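Local structure of probable ss-1,3-N-acetylglucosaminyltransferase (Staphylococcus aureus subsp. aureus N315, 6H21) at residues Q243-I248 and N302-T307; Y274-L279 and Y318-F323; K284-N289 and I340-L345; T307-P312 and A329-D334. The protein is a probable glycosyltransferase that joins a GT-A family 2 domain to a helical TarS-type linker region. All blocks are in the same frame, centred on the assembly; numbering follows the deposited sequence.

Contact 1: Q243-I248 and N302-T307; sequences QYFATI and NNFSKT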
# COMPACT_ATOMS: atom_id res chain seq x y z
N GLN C 243 -5.22 -22.96 -18.07
CA GLN C 243 -6.47 -23.34 -18.71
C GLN C 243 -7.60 -22.42 -18.22
O GLN C 243 -8.41 -21.97 -18.99
CB GLN C 243 -6.83 -24.80 -18.44
CG GLN C 243 -5.81 -25.81 -18.96
CD GLN C 243 -5.94 -27.16 -18.29
N TYR C 244 -7.63 -22.16 -16.91
CA TYR C 244 -8.66 -21.33 -16.30
C TYR C 244 -8.66 -19.93 -16.93
O TYR C 244 -9.73 -19.43 -17.35
CB TYR C 244 -8.44 -21.24 -14.79
CG TYR C 244 -9.32 -20.23 -14.09
CD1 TYR C 244 -10.71 -20.36 -14.08
CD2 TYR C 244 -8.77 -19.15 -13.42
CE1 TYR C 244 -11.52 -19.44 -13.44
CE2 TYR C 244 -9.57 -18.22 -12.77
CZ TYR C 244 -10.94 -18.37 -12.76
OH TYR C 244 -11.72 -17.46 -12.10
N PHE C 245 -7.49 -19.30 -17.04
CA PHE C 245 -7.45 -17.91 -17.53
C PHE C 245 -7.64 -17.85 -19.05
O PHE C 245 -8.09 -16.83 -19.55
CB PHE C 245 -6.22 -17.16 -17.03
CG PHE C 245 -6.35 -16.73 -15.59
CD1 PHE C 245 -7.35 -15.84 -15.21
CD2 PHE C 245 -5.53 -17.26 -14.60
CE1 PHE C 245 -7.50 -15.46 -13.88
CE2 PHE C 245 -5.68 -16.87 -13.28
CZ PHE C 245 -6.67 -15.98 -12.92
N ALA C 246 -7.36 -18.94 -19.77
CA ALA C 246 -7.74 -19.04 -21.21
C ALA C 246 -9.28 -19.05 -21.35
O ALA C 246 -9.81 -18.52 -22.32
CB ALA C 246 -7.13 -20.26 -21.85
N THR C 247 -9.99 -19.65 -20.40
CA THR C 247 -11.44 -19.69 -20.41
C THR C 247 -12.00 -18.29 -20.13
O THR C 247 -12.90 -17.82 -20.83
CB THR C 247 -11.98 -20.75 -19.45
OG1 THR C 247 -11.49 -22.00 -19.92
CG2 THR C 247 -13.49 -20.80 -19.43
N ILE C 248 -11.42 -17.61 -19.13
CA ILE C 248 -11.83 -16.24 -18.78
C ILE C 248 -11.62 -15.33 -20.00
O ILE C 248 -12.47 -14.51 -20.32
CB ILE C 248 -11.08 -15.72 -17.54
CG1 ILE C 248 -11.27 -16.62 -16.31
CG2 ILE C 248 -11.47 -14.28 -17.25
CD1 ILE C 248 -12.70 -16.82 -15.91
N ASN C 302 0.80 -13.99 -13.09
CA ASN C 302 1.22 -13.77 -14.47
C ASN C 302 0.09 -14.12 -15.47
O ASN C 302 -0.15 -13.37 -16.40
CB ASN C 302 2.48 -14.55 -14.82
CG ASN C 302 3.05 -14.09 -16.14
OD1 ASN C 302 3.49 -12.94 -16.26
ND2 ASN C 302 3.02 -14.96 -17.14
N ASN C 303 -0.60 -15.25 -15.27
CA ASN C 303 -1.70 -15.67 -16.15
C ASN C 303 -2.88 -14.71 -16.00
O ASN C 303 -3.51 -14.35 -17.00
CB ASN C 303 -2.15 -17.10 -15.86
CG ASN C 303 -1.18 -18.13 -16.38
OD1 ASN C 303 -0.67 -17.97 -17.49
ND2 ASN C 303 -0.90 -19.17 -15.61
N PHE C 304 -3.19 -14.32 -14.76
CA PHE C 304 -4.31 -13.43 -14.46
C PHE C 304 -4.05 -12.10 -15.16
O PHE C 304 -4.93 -11.57 -15.83
CB PHE C 304 -4.47 -13.23 -12.94
CG PHE C 304 -5.79 -12.71 -12.45
CD1 PHE C 304 -6.68 -12.08 -13.30
CD2 PHE C 304 -6.14 -12.82 -11.10
CE1 PHE C 304 -7.89 -11.59 -12.83
CE2 PHE C 304 -7.36 -12.34 -10.64
CZ PHE C 304 -8.23 -11.75 -11.51
N SER C 305 -2.83 -11.57 -14.98
CA SER C 305 -2.42 -10.27 -15.50
C SER C 305 -2.49 -10.28 -17.04
O SER C 305 -3.07 -9.40 -17.66
CB SER C 305 -1.03 -9.94 -15.04
OG SER C 305 -0.66 -8.66 -15.51
N LYS C 306 -1.90 -11.29 -17.66
CA LYS C 306 -1.96 -11.47 -19.15
C LYS C 306 -3.40 -11.41 -19.69
O LYS C 306 -3.68 -10.78 -20.73
CB LYS C 306 -1.31 -12.81 -19.52
CG LYS C 306 0.22 -12.82 -19.55
CD LYS C 306 0.80 -14.08 -20.22
N THR C 307 -4.32 -12.10 -19.03
CA THR C 307 -5.73 -12.13 -19.44
C THR C 307 -6.41 -10.77 -19.25
O THR C 307 -7.16 -10.30 -20.15
CB THR C 307 -6.50 -13.20 -18.65
OG1 THR C 307 -5.91 -14.46 -18.95
CG2 THR C 307 -7.98 -13.23 -18.99

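Contact 2: Y274-L279 and Y318-F323; sequences YTTRLL and YVTQIF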
# COMPACT_ATOMS: atom_id res chain seq x y z
N TYR C 274 -18.46 -7.94 -15.33
CA TYR C 274 -17.93 -9.31 -15.23
C TYR C 274 -16.65 -9.28 -14.37
O TYR C 274 -16.43 -10.18 -13.55
CB TYR C 274 -17.68 -9.99 -16.59
CG TYR C 274 -17.21 -11.39 -16.36
CD1 TYR C 274 -18.11 -12.40 -16.05
CD2 TYR C 274 -15.86 -11.69 -16.26
CE1 TYR C 274 -17.69 -13.68 -15.72
CE2 TYR C 274 -15.42 -12.95 -15.89
CZ TYR C 274 -16.34 -13.96 -15.63
OH TYR C 274 -15.90 -15.21 -15.27
N THR C 275 -15.80 -8.28 -14.59
CA THR C 275 -14.56 -8.13 -13.83
C THR C 275 -14.90 -8.07 -12.33
O THR C 275 -14.23 -8.70 -11.52
CB THR C 275 -13.74 -6.93 -14.30
OG1 THR C 275 -13.34 -7.12 -15.66
CG2 THR C 275 -12.51 -6.73 -13.44
N THR C 276 -15.93 -7.31 -11.96
CA THR C 276 -16.40 -7.20 -10.59
C THR C 276 -16.78 -8.59 -10.06
O THR C 276 -16.34 -8.99 -8.99
CB THR C 276 -17.57 -6.22 -10.45
OG1 THR C 276 -17.15 -4.94 -10.95
CG2 THR C 276 -18.06 -6.06 -9.02
N ARG C 277 -17.59 -9.32 -10.83
CA ARG C 277 -17.98 -10.68 -10.46
C ARG C 277 -16.73 -11.55 -10.25
O ARG C 277 -16.68 -12.35 -9.30
CB ARG C 277 -18.91 -11.27 -11.53
CG ARG C 277 -19.30 -12.72 -11.27
CD ARG C 277 -18.44 -13.69 -12.07
NE ARG C 277 -18.43 -14.99 -11.41
CZ ARG C 277 -17.39 -15.82 -11.40
NH1 ARG C 277 -17.44 -16.91 -10.66
NH2 ARG C 277 -16.29 -15.53 -12.10
N LEU C 278 -15.74 -11.43 -11.14
CA LEU C 278 -14.54 -12.25 -11.08
C LEU C 278 -13.74 -11.97 -9.79
O LEU C 278 -13.25 -12.88 -9.10
CB LEU C 278 -13.71 -11.96 -12.34
CG LEU C 278 -12.41 -12.74 -12.47
CD1 LEU C 278 -12.68 -14.22 -12.58
CD2 LEU C 278 -11.61 -12.26 -13.67
N LEU C 279 -13.57 -10.69 -9.48
CA LEU C 279 -12.87 -10.28 -8.26
C LEU C 279 -13.63 -10.71 -7.00
O LEU C 279 -12.99 -10.99 -6.00
CB LEU C 279 -12.67 -8.76 -8.31
CG LEU C 279 -11.63 -8.29 -9.32
CD1 LEU C 279 -11.60 -6.78 -9.41
CD2 LEU C 279 -10.25 -8.83 -8.97
N TYR C 318 -16.23 0.80 -14.78
CA TYR C 318 -17.48 0.14 -14.45
C TYR C 318 -17.29 -0.88 -13.33
O TYR C 318 -18.24 -1.49 -12.92
CB TYR C 318 -18.08 -0.49 -15.71
CG TYR C 318 -18.53 0.54 -16.71
CD1 TYR C 318 -19.64 1.34 -16.46
CD2 TYR C 318 -17.82 0.75 -17.88
CE1 TYR C 318 -20.06 2.30 -17.37
CE2 TYR C 318 -18.22 1.71 -18.80
CZ TYR C 318 -19.34 2.49 -18.54
OH TYR C 318 -19.75 3.42 -19.45
N VAL C 319 -16.07 -1.04 -12.81
CA VAL C 319 -15.81 -2.00 -11.74
C VAL C 319 -16.16 -1.32 -10.41
O VAL C 319 -15.85 -0.14 -10.23
CB VAL C 319 -14.34 -2.43 -11.78
CG1 VAL C 319 -13.95 -3.25 -10.57
CG2 VAL C 319 -14.02 -3.16 -13.08
N THR C 320 -16.75 -2.06 -9.46
CA THR C 320 -17.05 -1.51 -8.16
C THR C 320 -15.76 -0.91 -7.56
O THR C 320 -14.72 -1.55 -7.54
CB THR C 320 -17.76 -2.54 -7.27
OG1 THR C 320 -18.92 -2.97 -8.00
CG2 THR C 320 -18.21 -1.97 -5.94
N GLN C 321 -15.86 0.32 -7.05
CA GLN C 321 -14.65 1.14 -6.88
C GLN C 321 -13.78 0.63 -5.72
O GLN C 321 -12.60 0.86 -5.76
CB GLN C 321 -14.95 2.64 -6.78
CG GLN C 321 -15.00 3.35 -8.13
CD GLN C 321 -13.94 2.94 -9.14
OE1 GLN C 321 -12.79 3.38 -9.09
NE2 GLN C 321 -14.31 2.09 -10.10
N ILE C 322 -14.33 -0.09 -4.75
CA ILE C 322 -13.48 -0.70 -3.72
C ILE C 322 -12.38 -1.56 -4.38
O ILE C 322 -11.37 -1.81 -3.75
CB ILE C 322 -14.25 -1.53 -2.69
CG1 ILE C 322 -15.12 -2.61 -3.34
CG2 ILE C 322 -15.06 -0.65 -1.76
CD1 ILE C 322 -15.64 -3.64 -2.36
N PHE C 323 -12.60 -2.06 -5.60
CA PHE C 323 -11.64 -2.98 -6.21
C PHE C 323 -10.60 -2.25 -7.07
O PHE C 323 -9.81 -2.93 -7.77
CB PHE C 323 -12.35 -4.05 -7.04
CG PHE C 323 -13.13 -5.06 -6.22
CD1 PHE C 323 -12.49 -5.87 -5.31
CD2 PHE C 323 -14.50 -5.20 -6.39
CE1 PHE C 323 -13.20 -6.78 -4.54
CE2 PHE C 323 -15.21 -6.11 -5.63
CZ PHE C 323 -14.56 -6.88 -4.69

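Contact 3: K284-N289 and I340-L345; sequences KKNFAN and IADKLL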
# COMPACT_ATOMS: atom_id res chain seq x y z
N LYS C 284 -9.49 -18.84 -6.49
CA LYS C 284 -8.31 -18.42 -5.73
C LYS C 284 -8.25 -16.89 -5.61
O LYS C 284 -7.20 -16.29 -5.73
CB LYS C 284 -7.04 -18.95 -6.41
CG LYS C 284 -7.03 -20.46 -6.58
CD LYS C 284 -5.68 -21.01 -6.96
CE LYS C 284 -5.65 -22.52 -6.93
NZ LYS C 284 -4.87 -23.07 -8.06
N LYS C 285 -9.41 -16.26 -5.36
CA LYS C 285 -9.51 -14.81 -5.43
C LYS C 285 -8.56 -14.16 -4.39
O LYS C 285 -8.05 -13.08 -4.63
CB LYS C 285 -10.95 -14.38 -5.21
CG LYS C 285 -11.46 -14.62 -3.79
CD LYS C 285 -12.80 -13.95 -3.55
CE LYS C 285 -13.42 -14.34 -2.23
NZ LYS C 285 -14.87 -14.58 -2.38
N ASN C 286 -8.29 -14.87 -3.29
CA ASN C 286 -7.44 -14.37 -2.21
C ASN C 286 -6.10 -15.11 -2.20
O ASN C 286 -5.54 -15.35 -1.14
CB ASN C 286 -8.14 -14.49 -0.86
CG ASN C 286 -9.30 -13.52 -0.72
OD1 ASN C 286 -9.21 -12.39 -1.17
ND2 ASN C 286 -10.37 -13.96 -0.08
N PHE C 287 -5.58 -15.43 -3.39
CA PHE C 287 -4.35 -16.19 -3.49
C PHE C 287 -3.15 -15.43 -2.90
O PHE C 287 -2.22 -16.04 -2.39
CB PHE C 287 -4.06 -16.53 -4.96
CG PHE C 287 -3.51 -15.39 -5.78
CD1 PHE C 287 -4.36 -14.46 -6.36
CD2 PHE C 287 -2.14 -15.24 -5.94
CE1 PHE C 287 -3.85 -13.40 -7.09
CE2 PHE C 287 -1.64 -14.17 -6.66
CZ PHE C 287 -2.50 -13.25 -7.24
N ALA C 288 -3.15 -14.09 -3.01
CA ALA C 288 -1.91 -13.29 -2.80
C ALA C 288 -1.35 -13.45 -1.38
O ALA C 288 -0.15 -13.57 -1.22
CB ALA C 288 -2.12 -11.83 -3.18
N ASN C 289 -2.22 -13.49 -0.36
CA ASN C 289 -1.79 -13.63 1.03
C ASN C 289 -1.98 -15.08 1.53
O ASN C 289 -1.96 -15.31 2.73
CB ASN C 289 -2.54 -12.66 1.93
CG ASN C 289 -2.17 -11.21 1.68
OD1 ASN C 289 -1.07 -10.78 2.01
ND2 ASN C 289 -3.09 -10.45 1.13
N ILE C 340 -1.11 -6.12 -0.75
CA ILE C 340 -1.50 -4.90 -0.03
C ILE C 340 -2.99 -4.62 -0.29
O ILE C 340 -3.72 -4.41 0.63
CB ILE C 340 -0.60 -3.72 -0.43
CG1 ILE C 340 0.83 -3.91 0.08
CG2 ILE C 340 -1.19 -2.40 0.04
CD1 ILE C 340 1.86 -3.12 -0.70
N ALA C 341 -3.42 -4.72 -1.54
CA ALA C 341 -4.84 -4.47 -1.89
C ALA C 341 -5.76 -5.38 -1.06
O ALA C 341 -6.79 -4.92 -0.53
CB ALA C 341 -5.07 -4.68 -3.36
N ASP C 342 -5.35 -6.65 -0.88
CA ASP C 342 -6.17 -7.62 -0.15
C ASP C 342 -6.22 -7.28 1.34
O ASP C 342 -7.26 -7.48 1.96
CB ASP C 342 -5.70 -9.05 -0.38
CG ASP C 342 -6.28 -9.70 -1.62
OD1 ASP C 342 -7.32 -9.18 -2.15
OD2 ASP C 342 -5.73 -10.72 -2.06
N LYS C 343 -5.11 -6.80 1.91
CA LYS C 343 -5.07 -6.35 3.32
C LYS C 343 -6.00 -5.15 3.56
O LYS C 343 -6.49 -4.97 4.70
CB LYS C 343 -3.65 -6.01 3.76
CG LYS C 343 -2.86 -7.20 4.28
CD LYS C 343 -1.39 -6.94 4.39
CE LYS C 343 -0.59 -8.23 4.39
NZ LYS C 343 -1.04 -9.15 5.46
N LEU C 344 -6.19 -4.30 2.53
CA LEU C 344 -7.01 -3.10 2.67
C LEU C 344 -8.50 -3.38 2.43
O LEU C 344 -9.33 -2.64 2.93
CB LEU C 344 -6.48 -2.02 1.73
CG LEU C 344 -5.12 -1.46 2.11
CD1 LEU C 344 -4.60 -0.51 1.05
CD2 LEU C 344 -5.15 -0.77 3.47
N LEU C 345 -8.84 -4.45 1.72
CA LEU C 345 -10.24 -4.85 1.47
C LEU C 345 -10.84 -5.52 2.72
O LEU C 345 -10.11 -6.04 3.60
CB LEU C 345 -10.26 -5.79 0.26
CG LEU C 345 -10.14 -5.11 -1.10
CD1 LEU C 345 -9.85 -6.11 -2.20
CD2 LEU C 345 -11.40 -4.31 -1.42
O HOH W 1 -5.32 -12.19 -4.15
O HOH W 2 -5.08 -12.41 -0.37
O HOH W 3 -9.82 -9.95 -1.17

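Contact 4: T307-P312 and A329-D334; sequences TINKVP and AIRQND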
# COMPACT_ATOMS: atom_id res chain seq x y z
N THR C 307 -4.32 -12.10 -19.03
CA THR C 307 -5.73 -12.13 -19.44
C THR C 307 -6.41 -10.77 -19.25
O THR C 307 -7.16 -10.30 -20.15
CB THR C 307 -6.50 -13.20 -18.65
OG1 THR C 307 -5.91 -14.46 -18.95
CG2 THR C 307 -7.98 -13.23 -18.99
N ILE C 308 -6.22 -10.14 -18.08
CA ILE C 308 -6.92 -8.87 -17.82
C ILE C 308 -6.39 -7.78 -18.75
O ILE C 308 -7.14 -6.90 -19.14
CB ILE C 308 -6.87 -8.47 -16.33
CG1 ILE C 308 -7.58 -9.50 -15.46
CG2 ILE C 308 -7.47 -7.09 -16.10
CD1 ILE C 308 -9.06 -9.59 -15.76
N ASN C 309 -5.12 -7.88 -19.17
CA ASN C 309 -4.50 -6.84 -20.00
C ASN C 309 -4.97 -6.93 -21.45
O ASN C 309 -4.63 -6.08 -22.24
CB ASN C 309 -2.97 -6.84 -19.90
CG ASN C 309 -2.53 -6.07 -18.67
OD1 ASN C 309 -3.20 -5.13 -18.26
ND2 ASN C 309 -1.45 -6.51 -18.05
N LYS C 310 -5.76 -7.95 -21.78
CA LYS C 310 -6.41 -8.00 -23.07
C LYS C 310 -7.79 -7.33 -22.99
O LYS C 310 -8.47 -7.19 -24.00
CB LYS C 310 -6.52 -9.45 -23.53
CG LYS C 310 -5.19 -10.10 -23.86
CD LYS C 310 -5.35 -11.58 -24.14
CE LYS C 310 -4.02 -12.27 -24.34
NZ LYS C 310 -4.22 -13.71 -24.62
N VAL C 311 -8.21 -6.92 -21.79
CA VAL C 311 -9.50 -6.30 -21.62
C VAL C 311 -9.27 -4.80 -21.68
O VAL C 311 -8.37 -4.30 -21.03
CB VAL C 311 -10.18 -6.74 -20.31
CG1 VAL C 311 -11.56 -6.14 -20.17
CG2 VAL C 311 -10.22 -8.25 -20.20
N PRO C 312 -10.00 -4.03 -22.52
CA PRO C 312 -9.82 -2.58 -22.55
C PRO C 312 -9.98 -1.93 -21.17
O PRO C 312 -10.84 -2.31 -20.38
CB PRO C 312 -10.91 -2.10 -23.52
CG PRO C 312 -11.19 -3.30 -24.41
CD PRO C 312 -10.97 -4.51 -23.53
N ALA C 329 -3.37 -3.47 -9.56
CA ALA C 329 -2.24 -4.27 -9.16
C ALA C 329 -2.14 -5.52 -10.06
O ALA C 329 -1.04 -5.90 -10.44
CB ALA C 329 -2.35 -4.63 -7.71
N ILE C 330 -3.28 -6.13 -10.37
CA ILE C 330 -3.31 -7.28 -11.31
C ILE C 330 -2.82 -6.84 -12.69
O ILE C 330 -1.97 -7.52 -13.31
CB ILE C 330 -4.70 -7.94 -11.33
CG1 ILE C 330 -4.99 -8.57 -9.97
CG2 ILE C 330 -4.80 -8.97 -12.48
CD1 ILE C 330 -6.44 -8.84 -9.70
N ARG C 331 -3.32 -5.69 -13.18
CA ARG C 331 -2.87 -5.18 -14.48
C ARG C 331 -1.34 -4.99 -14.48
O ARG C 331 -0.70 -5.27 -15.47
CB ARG C 331 -3.55 -3.87 -14.90
CG ARG C 331 -5.02 -4.02 -15.26
CD ARG C 331 -5.57 -2.83 -16.00
NE ARG C 331 -6.93 -3.04 -16.50
CZ ARG C 331 -7.25 -3.58 -17.66
NH1 ARG C 331 -8.52 -3.68 -17.99
NH2 ARG C 331 -6.30 -4.04 -18.46
N GLN C 332 -0.79 -4.48 -13.37
CA GLN C 332 0.64 -4.18 -13.27
C GLN C 332 1.46 -5.45 -12.99
O GLN C 332 2.68 -5.37 -13.00
CB GLN C 332 0.90 -3.15 -12.16
CG GLN C 332 0.27 -1.79 -12.41
CD GLN C 332 0.83 -1.09 -13.63
OE1 GLN C 332 1.99 -1.26 -13.96
NE2 GLN C 332 0.00 -0.33 -14.32
N ASN C 333 0.81 -6.59 -12.71
CA ASN C 333 1.49 -7.88 -12.45
C ASN C 333 2.42 -7.71 -11.23
O ASN C 333 3.56 -8.10 -11.26
CB ASN C 333 2.22 -8.38 -13.72
CG ASN C 333 2.62 -9.84 -13.68
OD1 ASN C 333 2.05 -10.65 -12.94
ND2 ASN C 333 3.58 -10.21 -14.52
N ASP C 334 1.88 -7.13 -10.15
CA ASP C 334 2.65 -6.70 -8.98
C ASP C 334 2.12 -7.42 -7.74
O ASP C 334 1.11 -7.02 -7.16
CB ASP C 334 2.56 -5.19 -8.82
CG ASP C 334 3.54 -4.58 -7.82
OD1 ASP C 334 3.65 -5.06 -6.67
OD2 ASP C 334 4.10 -3.53 -8.17
O HOH W 4 -6.12 -3.34 -21.62

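Contact 1: Q243-I248 and N302-T307
Helices 242-256 and 294-308 of the helical TarS-type linker region pack nearly parallel here, their short axes 9.3 Å apart and inclined by 14°, with F245 inserted against F304, N303 and T307. The ring of F245 carries most of the contact. One of its faces rests on the backbone of the partner helix in a CH-pi contact: F304 CA stands 3.7 Å above the plane of the F245 ring, over its centre. Y244 CD2, from the same helix as F245, covers the opposite face. Toward its tip the F245 ring runs on to the F304 ring in an offset stack, centroids 4.8 Å apart and planes at 24°. In this stack CZ and CE1 of F245 do the touching, CZ lying 3.4 Å from F304 CG. With CG anti to the backbone N (chi1 -161°), F304 presents CB and CG to the tip of the F245 ring. CB of N303 reaches CD2 of F245 at 3.6 Å, while the amide nitrogen of N303 turns elsewhere, to the carbonyl of T240. T307, one turn after F304, meets the backbone of F245. Its OG1 lies 3.3 Å from F245 O and 3.1 Å from N303 O. Its CG2 meets I248 CG2 at 4.0 Å. W300 adds an edge-to-face ring to F245, and L278 of helix 264-281 packs on F304. The contact is thus chiefly apolar and aromatic, a ring held between the Y244 side chain and the backbone of helix 294-308, while one threonine hydroxyl has two carbonyls within reach of its single proton.

Contact 2: Y274-L279 and Y318-F323
T276 and L279, one turn apart on helix 264-281, face V319, T320 and F323 of the connection that leads into helix 324-332, within the predominantly helical linker region. The side chains of L279 and F323 lie antiparallel, side by side. This brings L279 CB over the centre of the F323 ring, 4.1 Å from its centroid and 8° off the normal, a CH-pi contact. I322 CG1 lies over the opposite face, nearer the rim. The branch of L279 completes the fit by setting CD1 3.7 Å from F323 CB. F323 is the N-cap residue of helix 324-332, and its ring packs on helix 264-281 where helix 324-332 begins. The side chains of T276 and T320 meet nearly perpendicular, T276 CG2 approaching T320 OG1 to 3.4 Å. T275 and V319 meet in the same manner, methyl to methyl, with T275 CG2 3.9 Å from V319 CG2; L327 of helix 324-332 packs on both. The two threonine hydroxyls of the helix look first to other partners, T275 OG1 to Y252 and A271, T276 OG1 to the carbonyl of G272. T276 places OG1 anti to its carbonyl carbon (chi1 -57°), beside the backbone N, and there the oxygen has a second role as an acceptor from the 318-323 backbone: T320 N donates to T276 OG1 at 3.3 Å, with an N-H...O angle of 156°.

Contact 3: K284-N289 and I340-L345
D342, near the C-terminal end of helix 335-344, faces N286, A288 and N289 of the turn and loop 284-289 through a group of waters; K284 to F287 form a type I beta turn. The CB of D342 lies 3.3 Å from N289 ND2, the two side chains passing alongside with opposed directions. At CG the side chain divides into a carboxylate whose plane stands 85° from the amide of N286. OD1 is linked to that amide through a water that donates to both, 2.8 Å from D342 OD1 and 2.5 Å from N286 OD1; K326 forms a salt bridge with the same carboxylate oxygen. OD2 lies 3.9 Å from A288 CB and accepts from two further waters. One, 2.6 Å from D342 OD2, also donates to K285 O and accepts from A288 N; the other, 2.5 Å from D342 OD2, accepts from both N289 N and N289 ND2. ND2 of N289 also bonds to the carbonyl of M339. Beside this group K343 CE approaches N289 OD1 at 3.5 Å, but N289 OD1 and K343 NZ bond to N324 of the second subunit. No direct hydrogen bond joins the two segments: D342 is linked to the loop backbone through water, and K326, whose NZ also bonds to K285 O, probably offsets part of its negative charge in this surface contact next to the subunit interface.

Contact 4: T307-P312 and A329-D334
The guanidinium of R331 has I308 CG2 over the centre of one face, 3.8 Å above the plane, while N309 OD1 and V311 O lie at its edge. R331 NH1 donates to V311 O at 3.1 Å, the carbonyl oxygen lying near the guanidinium plane although the donor stands well above the plane of that carbonyl. R331 NH2 donates to N309 OD1 at 3.3 Å, on a lone pair of the oxygen, which sits slightly out of the guanidinium plane. The same amide answers with its other arm: N309 ND2 donates to R331 O at 3.0 Å in an almost straight bond (176°), in the carbonyl plane. N309 therefore grips both the backbone and the tip of one arginine, whose chain runs extended from CG to NE. A water that donates to N309 O and V311 O adds a weak link to R331 NH2. NE of R331 is paired with D316 in a salt bridge, probably offsetting its charge. I308 CG1 also meets I330 CG2 at 4.1 Å. The contact ties the type I turn I308-V311, which leads out of helix 294-308, to the last turn of helix 324-332, which closes in a Schellman motif at N333; Y252 of helix 242-256 packs on I308 and V311, and V338 of helix 335-344 on I330.

Overall arrangement
All four contacts lie in the helical linker region. Contacts 1, 2 and 4 are buried, whereas contact 3 is at the surface; contacts 3 and 4 both touch the third subunit, and contact 3 also touches the second. Contacts 1 and 4 share T307 and helix 294-308, and S305 OG of contact 1 hydrogen-bonds to I330 O of contact 4. Helix 264-281 joins contacts 1 and 2 through L278, which packs on Y244, I248 and F304, while L279 of contact 2 meets I330 of contact 4. The chemistry follows position: stacked rings in contact 1, a leucine-phenylalanine fit with one threonine bond in contact 2, an arginine network in contact 4, and water-mediated carboxylate bonds in contact 3.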